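Local coordinates for oxidoreductase, NAD-binding/iron-sulfur cluster-binding protein (Nitratireductor pacificus pht-3B, PDB 6ZXU) that acts as a catabolic reductive dehalogenase that holds cobalamin (B12) and two [4Fe-4S] clusters, which probably feed electrons to the cobalt, at residues Leu505-Phe509 / Ile531-Leu535; Pro508-Ser514 / Met592-Asn598. One frame throughout, in Å; residues are numbered along the deposited sequence.

Contact 1 (Leu505-Phe509 / Ile531-Leu535)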
loop_
_atom_site.group_PDB
_atom_site.type_symbol
_atom_site.label_atom_id
_atom_site.label_comp_id
_atom_site.label_asym_id
_atom_site.label_seq_id
_atom_site.Cartn_x
_atom_site.Cartn_y
_atom_site.Cartn_z
ATOM N N LEU A 505 2.338 5.682 12.510
ATOM C CA LEU A 505 3.622 6.348 12.477
ATOM C C LEU A 505 3.809 7.115 11.170
ATOM O O LEU A 505 3.292 6.729 10.127
ATOM C CB LEU A 505 4.791 5.368 12.625
ATOM C CG LEU A 505 4.943 4.962 14.142
ATOM C CD1 LEU A 505 3.970 3.821 14.379
ATOM C CD2 LEU A 505 6.310 4.599 14.476
ATOM N N LEU A 506 4.538 8.216 11.235
ATOM C CA LEU A 506 4.636 9.145 10.167
ATOM C C LEU A 506 6.076 9.179 9.609
ATOM O O LEU A 506 7.047 9.299 10.320
ATOM C CB LEU A 506 4.173 10.521 10.662
ATOM C CG LEU A 506 3.908 11.661 9.694
ATOM C CD1 LEU A 506 2.936 12.588 10.297
ATOM C CD2 LEU A 506 5.174 12.417 9.272
ATOM N N ASN A 507 6.175 9.055 8.293
ATOM C CA ASN A 507 7.416 9.003 7.530
ATOM C C ASN A 507 7.708 10.391 6.961
ATOM O O ASN A 507 6.798 11.116 6.578
ATOM C CB ASN A 507 7.263 7.969 6.367
ATOM C CG ASN A 507 8.423 7.939 5.441
ATOM O OD1 ASN A 507 8.532 8.692 4.508
ATOM N ND2 ASN A 507 9.369 7.047 5.734
ATOM N N PRO A 508 8.990 10.821 6.918
ATOM C CA PRO A 508 9.241 12.190 6.507
ATOM C C PRO A 508 8.992 12.479 5.012
ATOM O O PRO A 508 8.914 13.645 4.610
ATOM C CB PRO A 508 10.692 12.408 6.917
ATOM C CG PRO A 508 11.263 11.051 7.002
ATOM C CD PRO A 508 10.167 10.155 7.461
ATOM N N PHE A 509 8.821 11.468 4.185
ATOM C CA PHE A 509 8.634 11.688 2.753
ATOM C C PHE A 509 7.190 11.387 2.322
ATOM O O PHE A 509 6.718 12.074 1.435
ATOM C CB PHE A 509 9.614 10.842 1.927
ATOM C CG PHE A 509 11.048 11.189 2.201
ATOM C CD1 PHE A 509 11.578 12.338 1.692
ATOM C CD2 PHE A 509 11.815 10.451 3.077
ATOM C CE1 PHE A 509 12.874 12.711 1.993
ATOM C CE2 PHE A 509 13.136 10.773 3.348
ATOM C CZ PHE A 509 13.673 11.907 2.844
ATOM N N ILE A 531 14.757 7.111 13.684
ATOM C CA ILE A 531 15.006 8.396 12.991
ATOM C C ILE A 531 14.452 9.549 13.839
ATOM O O ILE A 531 13.586 9.354 14.692
ATOM C CB ILE A 531 14.413 8.460 11.564
ATOM C CG1 ILE A 531 12.952 8.187 11.632
ATOM C CG2 ILE A 531 15.202 7.534 10.633
ATOM C CD1 ILE A 531 12.232 8.319 10.303
ATOM N N ASP A 532 15.041 10.728 13.646
ATOM C CA ASP A 532 14.597 11.959 14.303
ATOM C C ASP A 532 14.502 13.070 13.254
ATOM O O ASP A 532 15.532 13.559 12.797
ATOM C CB ASP A 532 15.525 12.348 15.398
ATOM C CG ASP A 532 15.097 13.686 16.088
ATOM O OD1 ASP A 532 14.000 14.285 15.860
ATOM O OD2 ASP A 532 15.864 14.189 16.905
ATOM N N PHE A 533 13.280 13.433 12.840
ATOM C CA PHE A 533 13.126 14.462 11.900
ATOM C C PHE A 533 12.290 15.642 12.456
ATOM O O PHE A 533 11.711 16.444 11.690
ATOM C CB PHE A 533 12.593 13.987 10.561
ATOM C CG PHE A 533 11.210 13.353 10.606
ATOM C CD1 PHE A 533 11.056 12.018 10.948
ATOM C CD2 PHE A 533 10.108 14.027 10.142
ATOM C CE1 PHE A 533 9.827 11.393 10.943
ATOM C CE2 PHE A 533 8.851 13.410 10.141
ATOM C CZ PHE A 533 8.690 12.098 10.544
ATOM N N GLY A 534 12.296 15.780 13.750
ATOM C CA GLY A 534 11.655 16.907 14.360
ATOM C C GLY A 534 10.140 16.744 14.565
ATOM O O GLY A 534 9.500 17.694 14.897
ATOM N N LEU A 535 9.576 15.548 14.376
ATOM C CA LEU A 535 8.110 15.397 14.372
ATOM C C LEU A 535 7.512 15.679 15.719
ATOM O O LEU A 535 6.391 16.165 15.781
ATOM C CB LEU A 535 7.657 14.049 13.844
ATOM C CG LEU A 535 6.169 13.915 13.592
ATOM C CD1 LEU A 535 5.716 14.808 12.413
ATOM C CD2 LEU A 535 5.809 12.497 13.333
#

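Contact 2 (Pro508-Ser514 / Met592-Asn598). With NA (sodium ion), chain G; SF4 (iron/sulfur cluster), chain D.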
loop_
_atom_site.group_PDB
_atom_site.type_symbol
_atom_site.label_atom_id
_atom_site.label_comp_id
_atom_site.label_asym_id
_atom_site.label_seq_id
_atom_site.Cartn_x
_atom_site.Cartn_y
_atom_site.Cartn_z
ATOM N N PRO A 508 8.990 10.821 6.918
ATOM C CA PRO A 508 9.241 12.190 6.507
ATOM C C PRO A 508 8.992 12.479 5.012
ATOM O O PRO A 508 8.914 13.645 4.610
ATOM C CB PRO A 508 10.692 12.408 6.917
ATOM C CG PRO A 508 11.263 11.051 7.002
ATOM C CD PRO A 508 10.167 10.155 7.461
ATOM N N PHE A 509 8.821 11.468 4.185
ATOM C CA PHE A 509 8.634 11.688 2.753
ATOM C C PHE A 509 7.190 11.387 2.322
ATOM O O PHE A 509 6.718 12.074 1.435
ATOM C CB PHE A 509 9.614 10.842 1.927
ATOM C CG PHE A 509 11.048 11.189 2.201
ATOM C CD1 PHE A 509 11.578 12.338 1.692
ATOM C CD2 PHE A 509 11.815 10.451 3.077
ATOM C CE1 PHE A 509 12.874 12.711 1.993
ATOM C CE2 PHE A 509 13.136 10.773 3.348
ATOM C CZ PHE A 509 13.673 11.907 2.844
ATOM N N ILE A 510 6.533 10.352 2.830
ATOM C CA ILE A 510 5.131 10.006 2.407
ATOM C C ILE A 510 4.154 10.293 3.542
ATOM O O ILE A 510 2.987 9.947 3.438
ATOM C CB ILE A 510 5.003 8.589 1.863
ATOM C CG1 ILE A 510 5.232 7.537 2.923
ATOM C CG2 ILE A 510 5.932 8.379 0.699
ATOM C CD1 ILE A 510 4.797 6.171 2.466
ATOM N N GLY A 511 4.632 10.966 4.618
ATOM C CA GLY A 511 3.743 11.302 5.679
ATOM C C GLY A 511 3.132 10.095 6.316
ATOM O O GLY A 511 3.777 9.055 6.483
ATOM N N PRO A 512 1.861 10.185 6.698
ATOM C CA PRO A 512 1.209 9.051 7.337
ATOM C C PRO A 512 0.447 8.150 6.318
ATOM O O PRO A 512 -0.318 7.295 6.727
ATOM C CB PRO A 512 0.184 9.703 8.251
ATOM C CG PRO A 512 -0.210 10.906 7.495
ATOM C CD PRO A 512 1.023 11.381 6.718
ATOM N N ARG A 513 0.819 8.256 5.034
ATOM C CA ARG A 513 0.104 7.678 3.903
ATOM C C ARG A 513 0.615 6.283 3.547
ATOM O O ARG A 513 1.038 6.036 2.472
ATOM C CB ARG A 513 0.237 8.641 2.733
ATOM C CG ARG A 513 -0.781 8.513 1.700
ATOM C CD ARG A 513 -0.520 9.439 0.557
ATOM N NE ARG A 513 0.817 9.290 0.050
ATOM C CZ ARG A 513 1.741 10.203 -0.000
ATOM N NH1 ARG A 513 1.505 11.428 0.381
ATOM N NH2 ARG A 513 2.918 9.921 -0.528
ATOM N N SER A 514 0.607 5.370 4.455
ATOM C CA SER A 514 1.281 4.082 4.231
ATOM C C SER A 514 0.580 2.939 4.922
ATOM O O SER A 514 -0.286 3.182 5.831
ATOM C CB SER A 514 2.694 4.133 4.803
ATOM O OG SER A 514 2.592 4.010 6.172
ATOM N N MET A 592 -5.114 10.315 7.690
ATOM C CA MET A 592 -3.960 10.257 6.781
ATOM C C MET A 592 -4.034 11.327 5.678
ATOM O O MET A 592 -3.019 11.904 5.295
ATOM C CB MET A 592 -3.854 8.904 6.082
ATOM C CG MET A 592 -3.530 7.752 6.983
ATOM S SD MET A 592 -3.407 6.263 5.931
ATOM C CE MET A 592 -5.081 5.960 5.791
ATOM N N LYS A 593 -5.225 11.640 5.234
ATOM C CA LYS A 593 -5.424 12.632 4.193
ATOM C C LYS A 593 -5.147 14.029 4.687
ATOM O O LYS A 593 -4.584 14.842 3.939
ATOM C CB LYS A 593 -6.886 12.501 3.659
ATOM C CG LYS A 593 -7.251 13.547 2.569
ATOM C CD LYS A 593 -8.754 13.514 2.326
ATOM C CE LYS A 593 -9.213 14.795 1.561
ATOM N NZ LYS A 593 -8.722 14.886 0.171
ATOM N N MET A 594 -5.611 14.375 5.898
ATOM C CA MET A 594 -5.599 15.751 6.323
ATOM C C MET A 594 -4.222 16.250 6.822
ATOM O O MET A 594 -3.955 17.462 6.923
ATOM C CB MET A 594 -6.712 15.966 7.358
ATOM C CG MET A 594 -8.119 15.721 6.836
ATOM S SD MET A 594 -8.596 16.895 5.560
ATOM C CE MET A 594 -8.314 15.919 4.324
ATOM N N CYS A 595 -3.323 15.343 7.085
ATOM C CA CYS A 595 -2.039 15.676 7.606
ATOM C C CYS A 595 -1.226 16.584 6.668
ATOM O O CYS A 595 -1.087 16.270 5.523
ATOM C CB CYS A 595 -1.262 14.386 7.970
ATOM S SG CYS A 595 0.286 14.704 8.840
ATOM N N PRO A 596 -0.627 17.675 7.194
ATOM C CA PRO A 596 0.246 18.491 6.358
ATOM C C PRO A 596 1.378 17.736 5.679
ATOM O O PRO A 596 1.785 18.112 4.578
ATOM C CB PRO A 596 0.823 19.527 7.324
ATOM C CG PRO A 596 -0.192 19.610 8.380
ATOM C CD PRO A 596 -0.733 18.221 8.545
ATOM N N TRP A 597 1.875 16.685 6.272
ATOM C CA TRP A 597 2.942 15.862 5.677
ATOM C C TRP A 597 2.483 14.982 4.520
ATOM O O TRP A 597 3.319 14.385 3.834
ATOM C CB TRP A 597 3.597 14.986 6.723
ATOM C CG TRP A 597 4.347 15.765 7.796
ATOM C CD1 TRP A 597 3.817 16.274 8.901
ATOM C CD2 TRP A 597 5.758 16.032 7.845
ATOM N NE1 TRP A 597 4.791 16.841 9.677
ATOM C CE2 TRP A 597 5.997 16.746 9.043
ATOM C CE3 TRP A 597 6.858 15.713 7.024
ATOM C CZ2 TRP A 597 7.245 17.112 9.444
ATOM C CZ3 TRP A 597 8.107 16.117 7.414
ATOM C CH2 TRP A 597 8.290 16.847 8.598
ATOM N N ASN A 598 1.185 14.881 4.320
ATOM C CA ASN A 598 0.646 14.245 3.162
ATOM C C ASN A 598 0.677 15.240 2.021
ATOM O O ASN A 598 -0.190 16.112 1.936
ATOM C CB ASN A 598 -0.776 13.679 3.474
ATOM C CG ASN A 598 -1.470 13.095 2.194
ATOM O OD1 ASN A 598 -0.846 12.464 1.351
ATOM N ND2 ASN A 598 -2.718 13.478 1.992
HETATM NA NA NA G . -1.846 17.699 3.026
HETATM FE FE1 SF4 D . -1.673 15.242 13.150
HETATM FE FE2 SF4 D . -0.462 17.635 12.332
HETATM FE FE3 SF4 D . 0.046 15.356 10.969
HETATM FE FE4 SF4 D . 1.055 15.583 13.494
HETATM S S1 SF4 D . 1.489 16.855 11.655
HETATM S S2 SF4 D . 0.015 13.848 12.658
HETATM S S3 SF4 D . -0.657 16.734 14.386
HETATM S S4 SF4 D . -1.906 16.438 11.259
HETATM O O HOH W 1 3.739 13.052 1.124
HETATM O O HOH W 2 -3.945 16.910 1.983
HETATM O O HOH W 3 -3.058 18.859 4.560
HETATM O O HOH W 4 -0.194 19.311 2.815
#

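Contact 1 (Leu505-Phe509 / Ile531-Leu535)
Here the N-terminal part of the ferredoxin-type module, 531-535, packs against the cobalamin-binding part of this reductive dehalogenase, and the fit is a ring slotted into a bay. The F533 side chain projects into the hollow bounded by L506, N507 and P508. P508 lies flat over one face of the ring, a CH-pi contact with CB 3.7 Å from the ring centroid, while the tip, F533 CZ, reaches L506 CD2 at 3.8 Å. Around this plug the smaller bumps mesh: I531 CD1 meets P508 CD at 4.0 Å, and L535 CD2 meets L506 CB at 3.7 Å. W597 meets the F533 ring edge-to-face. An Asx turn shapes each segment: N507 OD1 accepts from F509 N, D532 OD1 from G534 N. G534 is the N-cap of helix 535-540, and its positive phi suits glycine. L506 touches a cluster, whereas L505 N hydrogen-bonds cobalamin. At the edge of the F533 ring, its CZ lies 3.3 Å from L506 O.

Contact 2 (Pro508-Ser514 / Met592-Asn598)
P512 is the apolar centre, a proline knob set against C595, which ends the CxxCxxxCP motif of the ferredoxin-like dicluster module and completes the cluster of C539, C542 and C545. Its CG sits 3.7 Å from C595 CB, with W597 CB 4.4 Å from P512 CD and M592 CG 4.4 Å from P512 CB. The knob is presented by a type II' turn, I510 to R513, whose G511 has positive phi and comes so close to W597 that a CB there would clash with W597 O. Facing it, a type I turn from C595 to N598 follows helix 590-594. C595 SG binds FE3 at 2.2 Å, and W597 CD1 lies 3.7 Å from the cluster's S1. S514, at the end of the loop, hydrogen-bonds cobalamin through OG, so the contact reaches from this cluster to the cobalamin pocket. Further out the packing turns polar. A sodium ion takes C595 O, N598 O and three waters. The R513 guanidinium forms a salt bridge with D429 through NE, and a water links R513 NH1 to W597 O. N598 ND2 donates to K593 O at 3.0 Å, which fits the orientation in which N598 OD1 accepts from R513 NH1 at 2.7 Å.

The two contacts lie side by side, their centres about 10 Å apart, and they share P508 and F509. Along the chain, 505-514 runs from strand 505-506 through the loop into strand 514-521 of a four-stranded antiparallel sheet; 531-535 follows, leading into helix 535-540, and 592-598 comes at the end of helix 590-594. One continuous piece of the cobalamin-binding part therefore receives both early and late parts of the cluster module. W597 joins the two: its CH2 is 3.7 Å from F533 CD2, and its NE1 3.5 Å from L535 CD1. L506 CD1 also packs on C595 SG at 3.7 Å, so contact 1 borders the same cluster, consistent with a cluster chain that passes electrons to cobalamin.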